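Local atomic coordinates of ancylostoma secreted protein 1 (Necator americanus, PDB entry 3NT8), a protein that is a secreted hookworm protein of two CAP domains, probably associated with the transition of infective larvae to parasitism. Residues 78-89 against 165-176. Numbering follows the deposited sequence.
Sequences MEQQLQDAIQSC and KVCGTKLAVSCI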
ATOM      1  N   MET A  78      10.339 -17.420   2.703  1.00 19.53           N
ATOM      2  CA  MET A  78      10.921 -16.206   2.096  1.00 18.60           C
ATOM      3  C   MET A  78      12.428 -16.313   2.047  1.00 17.61           C
ATOM      4  O   MET A  78      12.998 -16.080   0.988  1.00 18.42           O
ATOM      5  CB  MET A  78      10.482 -14.911   2.794  1.00 17.79           C
ATOM      6  CG  MET A  78       9.131 -14.462   2.281  1.00 20.99           C
ATOM      7  SD  MET A  78       8.445 -13.285   3.392  1.00 22.39           S
ATOM      8  CE  MET A  78       9.594 -11.950   3.097  1.00 22.43           C
ATOM      9  N   GLU A  79      13.039 -16.712   3.161  1.00 16.10           N
ATOM     10  CA  GLU A  79      14.481 -16.963   3.237  1.00 15.98           C
ATOM     11  C   GLU A  79      14.963 -17.957   2.193  1.00 15.86           C
ATOM     12  O   GLU A  79      15.992 -17.727   1.519  1.00 15.51           O
ATOM     13  CB  GLU A  79      14.887 -17.460   4.623  1.00 13.59           C
ATOM     14  CG  GLU A  79      16.436 -17.741   4.756  1.00 16.12           C
ATOM     15  CD  GLU A  79      16.748 -18.574   5.931  1.00 11.90           C
ATOM     16  OE1 GLU A  79      15.954 -18.623   6.888  1.00 21.35           O
ATOM     17  OE2 GLU A  79      17.788 -19.250   5.931  1.00 14.30           O
ATOM     18  N   GLN A  80      14.225 -19.048   2.021  1.00 17.82           N
ATOM     19  CA  GLN A  80      14.708 -20.155   1.157  1.00 18.68           C
ATOM     20  C   GLN A  80      14.666 -19.726  -0.276  1.00 18.96           C
ATOM     21  O   GLN A  80      15.564 -20.037  -1.056  1.00 20.62           O
ATOM     22  CB  GLN A  80      13.845 -21.420   1.350  1.00 20.70           C
ATOM     23  CG  GLN A  80      14.286 -22.628   0.430  1.00 21.95           C
ATOM     24  CD  GLN A  80      15.636 -23.221   0.847  1.00 25.77           C
ATOM     25  OE1 GLN A  80      15.820 -23.647   1.986  1.00 23.36           O
ATOM     26  NE2 GLN A  80      16.593 -23.224  -0.090  1.00 28.72           N
ATOM     27  N   GLN A  81      13.586 -19.053  -0.650  1.00 18.69           N
ATOM     28  CA  GLN A  81      13.463 -18.595  -2.014  1.00 21.14           C
ATOM     29  C   GLN A  81      14.566 -17.607  -2.396  1.00 19.86           C
ATOM     30  O   GLN A  81      15.131 -17.714  -3.458  1.00 21.81           O
ATOM     31  CB  GLN A  81      12.060 -18.008  -2.269  1.00 21.56           C
ATOM     32  CG  GLN A  81      11.786 -17.846  -3.734  1.00 29.20           C
ATOM     33  CD  GLN A  81      10.317 -17.604  -4.067  1.00 33.25           C
ATOM     34  OE1 GLN A  81       9.451 -17.507  -3.169  1.00 36.02           O
ATOM     35  NE2 GLN A  81      10.030 -17.519  -5.369  1.00 32.21           N
ATOM     36  N   LEU A  82      14.865 -16.669  -1.510  1.00 18.84           N
ATOM     37  CA  LEU A  82      15.890 -15.703  -1.759  1.00 18.35           C
ATOM     38  C   LEU A  82      17.280 -16.391  -1.827  1.00 19.05           C
ATOM     39  O   LEU A  82      18.136 -16.030  -2.663  1.00 17.61           O
ATOM     40  CB  LEU A  82      15.862 -14.624  -0.681  1.00 18.63           C
ATOM     41  CG  LEU A  82      17.012 -13.639  -0.654  1.00 15.28           C
ATOM     42  CD1 LEU A  82      16.969 -12.881  -1.934  1.00 21.97           C
ATOM     43  CD2 LEU A  82      16.880 -12.690   0.497  1.00 19.40           C
ATOM     44  N   GLN A  83      17.472 -17.378  -0.956  1.00 19.63           N
ATOM     45  CA  GLN A  83      18.738 -18.104  -0.949  1.00 21.19           C
ATOM     46  C   GLN A  83      18.989 -18.805  -2.299  1.00 21.48           C
ATOM     47  O   GLN A  83      20.115 -18.791  -2.799  1.00 23.71           O
ATOM     48  CB  GLN A  83      18.794 -19.083   0.217  1.00 21.22           C
ATOM     49  CG  GLN A  83      20.100 -19.881   0.253  1.00 20.57           C
ATOM     50  CD  GLN A  83      21.181 -19.128   0.985  1.00 19.68           C
ATOM     51  OE1 GLN A  83      21.114 -19.032   2.176  1.00 21.09           O
ATOM     52  NE2 GLN A  83      22.160 -18.594   0.275  1.00 19.24           N
ATOM     53  N   ASP A  84      17.941 -19.403  -2.861  1.00 22.03           N
ATOM     54  CA  ASP A  84      18.004 -20.096  -4.149  1.00 24.03           C
ATOM     55  C   ASP A  84      18.328 -19.146  -5.302  1.00 24.18           C
ATOM     56  O   ASP A  84      18.859 -19.560  -6.326  1.00 24.99           O
ATOM     57  CB  ASP A  84      16.694 -20.852  -4.437  1.00 24.12           C
ATOM     58  CG  ASP A  84      16.478 -21.989  -3.501  1.00 26.10           C
ATOM     59  OD1 ASP A  84      17.474 -22.584  -3.047  1.00 30.69           O
ATOM     60  OD2 ASP A  84      15.308 -22.322  -3.221  1.00 29.76           O
ATOM     61  N   ALA A  85      18.053 -17.855  -5.114  1.00 25.67           N
ATOM     62  CA  ALA A  85      18.170 -16.907  -6.212  1.00 25.66           C
ATOM     63  C   ALA A  85      19.519 -16.251  -6.297  1.00 26.14           C
ATOM     64  O   ALA A  85      19.880 -15.687  -7.332  1.00 26.18           O
ATOM     65  CB  ALA A  85      17.071 -15.883  -6.162  1.00 25.99           C
ATOM     66  N   ILE A  86      20.272 -16.334  -5.208  1.00 26.09           N
ATOM     67  CA  ILE A  86      21.555 -15.659  -5.123  1.00 26.16           C
ATOM     68  C   ILE A  86      22.752 -16.624  -5.180  1.00 26.97           C
ATOM     69  O   ILE A  86      23.869 -16.255  -4.811  1.00 26.61           O
ATOM     70  CB  ILE A  86      21.622 -14.701  -3.872  1.00 25.78           C
ATOM     71  CG1 ILE A  86      21.534 -15.495  -2.542  1.00 24.77           C
ATOM     72  CG2 ILE A  86      20.455 -13.704  -3.922  1.00 25.74           C
ATOM     73  CD1 ILE A  86      21.914 -14.681  -1.313  1.00 22.07           C
ATOM     74  N   GLN A  87      22.535 -17.849  -5.640  1.00 29.00           N
ATOM     75  CA  GLN A  87      23.623 -18.843  -5.566  1.00 31.59           C
ATOM     76  C   GLN A  87      24.863 -18.441  -6.398  1.00 32.54           C
ATOM     77  O   GLN A  87      26.004 -18.782  -6.061  1.00 33.47           O
ATOM     78  CB  GLN A  87      23.126 -20.258  -5.905  1.00 32.00           C
ATOM     79  CG  GLN A  87      22.215 -20.911  -4.834  1.00 34.58           C
ATOM     80  CD  GLN A  87      22.947 -21.326  -3.541  1.00 39.11           C
ATOM     81  OE1 GLN A  87      23.842 -22.199  -3.551  1.00 37.69           O
ATOM     82  NE2 GLN A  87      22.534 -20.710  -2.407  1.00 40.49           N
ATOM     83  N   SER A  88      24.637 -17.668  -7.455  1.00 33.75           N
ATOM     84  CA  SER A  88      25.729 -17.237  -8.322  1.00 34.50           C
ATOM     85  C   SER A  88      26.112 -15.756  -8.115  1.00 34.67           C
ATOM     86  O   SER A  88      26.805 -15.164  -8.963  1.00 34.00           O
ATOM     87  CB  SER A  88      25.295 -17.435  -9.763  1.00 34.89           C
ATOM     88  OG  SER A  88      24.021 -16.818  -9.939  1.00 36.91           O
ATOM     89  N   CYS A  89      25.684 -15.184  -6.986  1.00 34.40           N
ATOM     90  CA  CYS A  89      25.847 -13.746  -6.676  1.00 34.35           C
ATOM     91  C   CYS A  89      25.462 -12.841  -7.866  1.00 35.35           C
ATOM     92  O   CYS A  89      26.297 -12.033  -8.356  1.00 34.04           O
ATOM     93  CB  CYS A  89      27.248 -13.415  -6.131  1.00 33.27           C
ATOM     94  SG  CYS A  89      27.761 -14.435  -4.700  1.00 31.53           S
ATOM     95  N   LYS A 165      25.400 -15.278   0.219  1.00 21.03           N
ATOM     96  CA  LYS A 165      26.096 -16.335  -0.501  1.00 21.84           C
ATOM     97  C   LYS A 165      27.484 -15.863  -0.851  1.00 23.35           C
ATOM     98  O   LYS A 165      27.613 -14.784  -1.392  1.00 23.99           O
ATOM     99  CB  LYS A 165      25.359 -16.685  -1.776  1.00 22.93           C
ATOM    100  CG  LYS A 165      25.900 -17.873  -2.531  1.00 20.88           C
ATOM    101  CD  LYS A 165      25.757 -19.183  -1.789  1.00 16.58           C
ATOM    102  CE  LYS A 165      26.311 -20.295  -2.732  1.00 23.30           C
ATOM    103  NZ  LYS A 165      26.083 -21.720  -2.272  1.00 25.41           N
ATOM    104  N   VAL A 166      28.510 -16.673  -0.535  1.00 24.02           N
ATOM    105  CA  VAL A 166      29.882 -16.433  -0.984  1.00 25.01           C
ATOM    106  C   VAL A 166      30.104 -16.965  -2.446  1.00 26.00           C
ATOM    107  O   VAL A 166      29.709 -18.079  -2.787  1.00 25.23           O
ATOM    108  CB  VAL A 166      30.934 -17.035   0.005  1.00 24.61           C
ATOM    109  CG1 VAL A 166      32.345 -16.796  -0.462  1.00 24.88           C
ATOM    110  CG2 VAL A 166      30.764 -16.425   1.387  1.00 25.30           C
ATOM    111  N   CYS A 167      30.715 -16.145  -3.306  1.00 25.68           N
ATOM    112  CA  CYS A 167      31.071 -16.628  -4.633  1.00 27.01           C
ATOM    113  C   CYS A 167      32.534 -16.378  -4.884  1.00 27.35           C
ATOM    114  O   CYS A 167      32.894 -15.455  -5.600  1.00 27.81           O
ATOM    115  CB  CYS A 167      30.225 -15.958  -5.715  1.00 26.99           C
ATOM    116  SG  CYS A 167      28.486 -16.194  -5.526  1.00 32.55           S
ATOM    117  N   GLY A 168      33.394 -17.187  -4.271  1.00 28.14           N
ATOM    118  CA  GLY A 168      34.837 -16.964  -4.346  1.00 28.49           C
ATOM    119  C   GLY A 168      35.321 -15.688  -3.697  1.00 29.08           C
ATOM    120  O   GLY A 168      35.694 -15.694  -2.534  1.00 30.79           O
ATOM    121  N   THR A 169      35.349 -14.594  -4.450  1.00 29.89           N
ATOM    122  CA  THR A 169      35.873 -13.287  -3.958  1.00 29.38           C
ATOM    123  C   THR A 169      34.743 -12.278  -3.867  1.00 28.21           C
ATOM    124  O   THR A 169      34.969 -11.075  -3.670  1.00 27.29           O
ATOM    125  CB  THR A 169      37.007 -12.684  -4.874  1.00 29.58           C
ATOM    126  OG1 THR A 169      36.605 -12.783  -6.242  1.00 31.13           O
ATOM    127  CG2 THR A 169      38.341 -13.409  -4.682  1.00 31.99           C
ATOM    128  N   LYS A 170      33.523 -12.779  -4.027  1.00 26.78           N
ATOM    129  CA  LYS A 170      32.375 -11.931  -4.049  1.00 25.86           C
ATOM    130  C   LYS A 170      31.349 -12.414  -3.012  1.00 24.63           C
ATOM    131  O   LYS A 170      31.144 -13.593  -2.834  1.00 24.93           O
ATOM    132  CB  LYS A 170      31.787 -11.915  -5.473  1.00 25.99           C
ATOM    133  CG  LYS A 170      30.578 -10.998  -5.701  1.00 27.57           C
ATOM    134  CD  LYS A 170      30.370 -10.761  -7.234  1.00 32.84           C
ATOM    135  CE  LYS A 170      29.483  -9.535  -7.627  1.00 34.64           C
ATOM    136  NZ  LYS A 170      28.128  -9.568  -6.933  1.00 34.58           N
ATOM    137  N   LEU A 171      30.680 -11.475  -2.349  1.00 23.76           N
ATOM    138  CA  LEU A 171      29.666 -11.808  -1.334  1.00 22.95           C
ATOM    139  C   LEU A 171      28.404 -11.016  -1.598  1.00 22.16           C
ATOM    140  O   LEU A 171      28.432  -9.826  -1.690  1.00 21.17           O
ATOM    141  CB  LEU A 171      30.173 -11.493   0.083  1.00 21.60           C
ATOM    142  CG  LEU A 171      29.162 -11.687   1.234  1.00 22.57           C
ATOM    143  CD1 LEU A 171      28.868 -13.145   1.538  1.00 17.19           C
ATOM    144  CD2 LEU A 171      29.685 -11.069   2.467  1.00 23.16           C
ATOM    145  N   ALA A 172      27.289 -11.700  -1.711  1.00 22.10           N
ATOM    146  CA  ALA A 172      26.051 -10.970  -1.864  1.00 21.30           C
ATOM    147  C   ALA A 172      25.237 -11.208  -0.588  1.00 20.78           C
ATOM    148  O   ALA A 172      25.184 -12.354  -0.078  1.00 21.22           O
ATOM    149  CB  ALA A 172      25.311 -11.446  -3.116  1.00 21.42           C
ATOM    150  N   VAL A 173      24.720 -10.116  -0.035  1.00 17.97           N
ATOM    151  CA  VAL A 173      23.854 -10.125   1.136  1.00 16.51           C
ATOM    152  C   VAL A 173      22.555  -9.404   0.780  1.00 16.87           C
ATOM    153  O   VAL A 173      22.601  -8.353   0.180  1.00 17.66           O
ATOM    154  CB  VAL A 173      24.495  -9.401   2.321  1.00 15.77           C
ATOM    155  CG1 VAL A 173      23.571  -9.549   3.547  1.00 15.99           C
ATOM    156  CG2 VAL A 173      25.929  -9.933   2.588  1.00  9.51           C
ATOM    157  N   SER A 174      21.419 -10.009   1.093  1.00 16.63           N
ATOM    158  CA  SER A 174      20.125  -9.588   0.530  1.00 16.32           C
ATOM    159  C   SER A 174      18.993  -9.914   1.529  1.00 15.47           C
ATOM    160  O   SER A 174      19.100 -10.812   2.285  1.00 15.70           O
ATOM    161  CB  SER A 174      19.830 -10.213  -0.860  1.00 14.89           C
ATOM    162  OG  SER A 174      18.627  -9.642  -1.453  1.00 16.25           O
ATOM    163  N   CYS A 175      17.932  -9.121   1.513  1.00 16.12           N
ATOM    164  CA  CYS A 175      16.755  -9.333   2.371  1.00 15.95           C
ATOM    165  C   CYS A 175      15.595  -8.992   1.488  1.00 16.10           C
ATOM    166  O   CYS A 175      15.696  -8.090   0.658  1.00 16.21           O
ATOM    167  CB  CYS A 175      16.727  -8.393   3.610  1.00 14.02           C
ATOM    168  SG  CYS A 175      17.926  -8.668   4.904  1.00 16.73           S
ATOM    169  N   ILE A 176      14.505  -9.748   1.666  1.00 16.92           N
ATOM    170  CA  ILE A 176      13.235  -9.497   0.997  1.00 16.18           C
ATOM    171  C   ILE A 176      12.156  -9.271   2.041  1.00 16.83           C
ATOM    172  O   ILE A 176      12.286  -9.743   3.181  1.00 17.28           O
ATOM    173  CB  ILE A 176      12.775 -10.670   0.045  1.00 15.79           C
ATOM    174  CG1 ILE A 176      12.966 -12.021   0.690  1.00 14.03           C
ATOM    175  CG2 ILE A 176      13.480 -10.648  -1.275  1.00 14.12           C
ATOM    176  CD1 ILE A 176      12.204 -13.055  -0.023  1.00 13.09           C
TER
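Cys89 and Cys167 join through a disulfide (SG to SG 2.1 Å, chi3 93°) in the first CAP domain of this two-domain protein, an alpha-beta-alpha sandwich, and they illustrate how a helix laid on a sheet can be secured covalently through the turn that follows it, here tied to the end of the first hairpin strand. Helix 76-85 runs along one face of the beta-hairpin formed by strands 159-167 and 170-177; the axes of residues 78-85 and 170-176 approach to 8.8 Å and are inclined at 140°. Alternation along the second strand sorts the side chains: Ala172, Ser174 and Ile176 face the helix, whereas Val173 and Cys175 turn to helix 34-52 on the other side of the sheet.

The tight part is mostly apolar. Leu82, with CG anti to its backbone N, sets CD2 against the strand backbone, 3.4 Å from Ser174 O, and its CB and CD2 pack on Ile176. The CD1 of Ile176 reaches the first turn and lies 3.8 Å from Met78 CB. Ser174 OG, buried beside Leu82 CD1, is satisfied by Asn102 and Gln101 of the adjoining strand.

Beyond the helix, the type I turn Ile86-Cys89 brings Cys89 CB to within 4.1 Å of Ala172 CB. The more open border, at Gln87 and Lys165, is polar. There Lys165 bends at chi2 (66°), passing its aliphatic chain over Ile86 O before crossing Gln87. The Gln87 amide is held at both ends: NE2 donates an almost straight bond to Gln83 O, while Lys165 NZ approaches OE1 from above the carbonyl plane, 2.6 Å away.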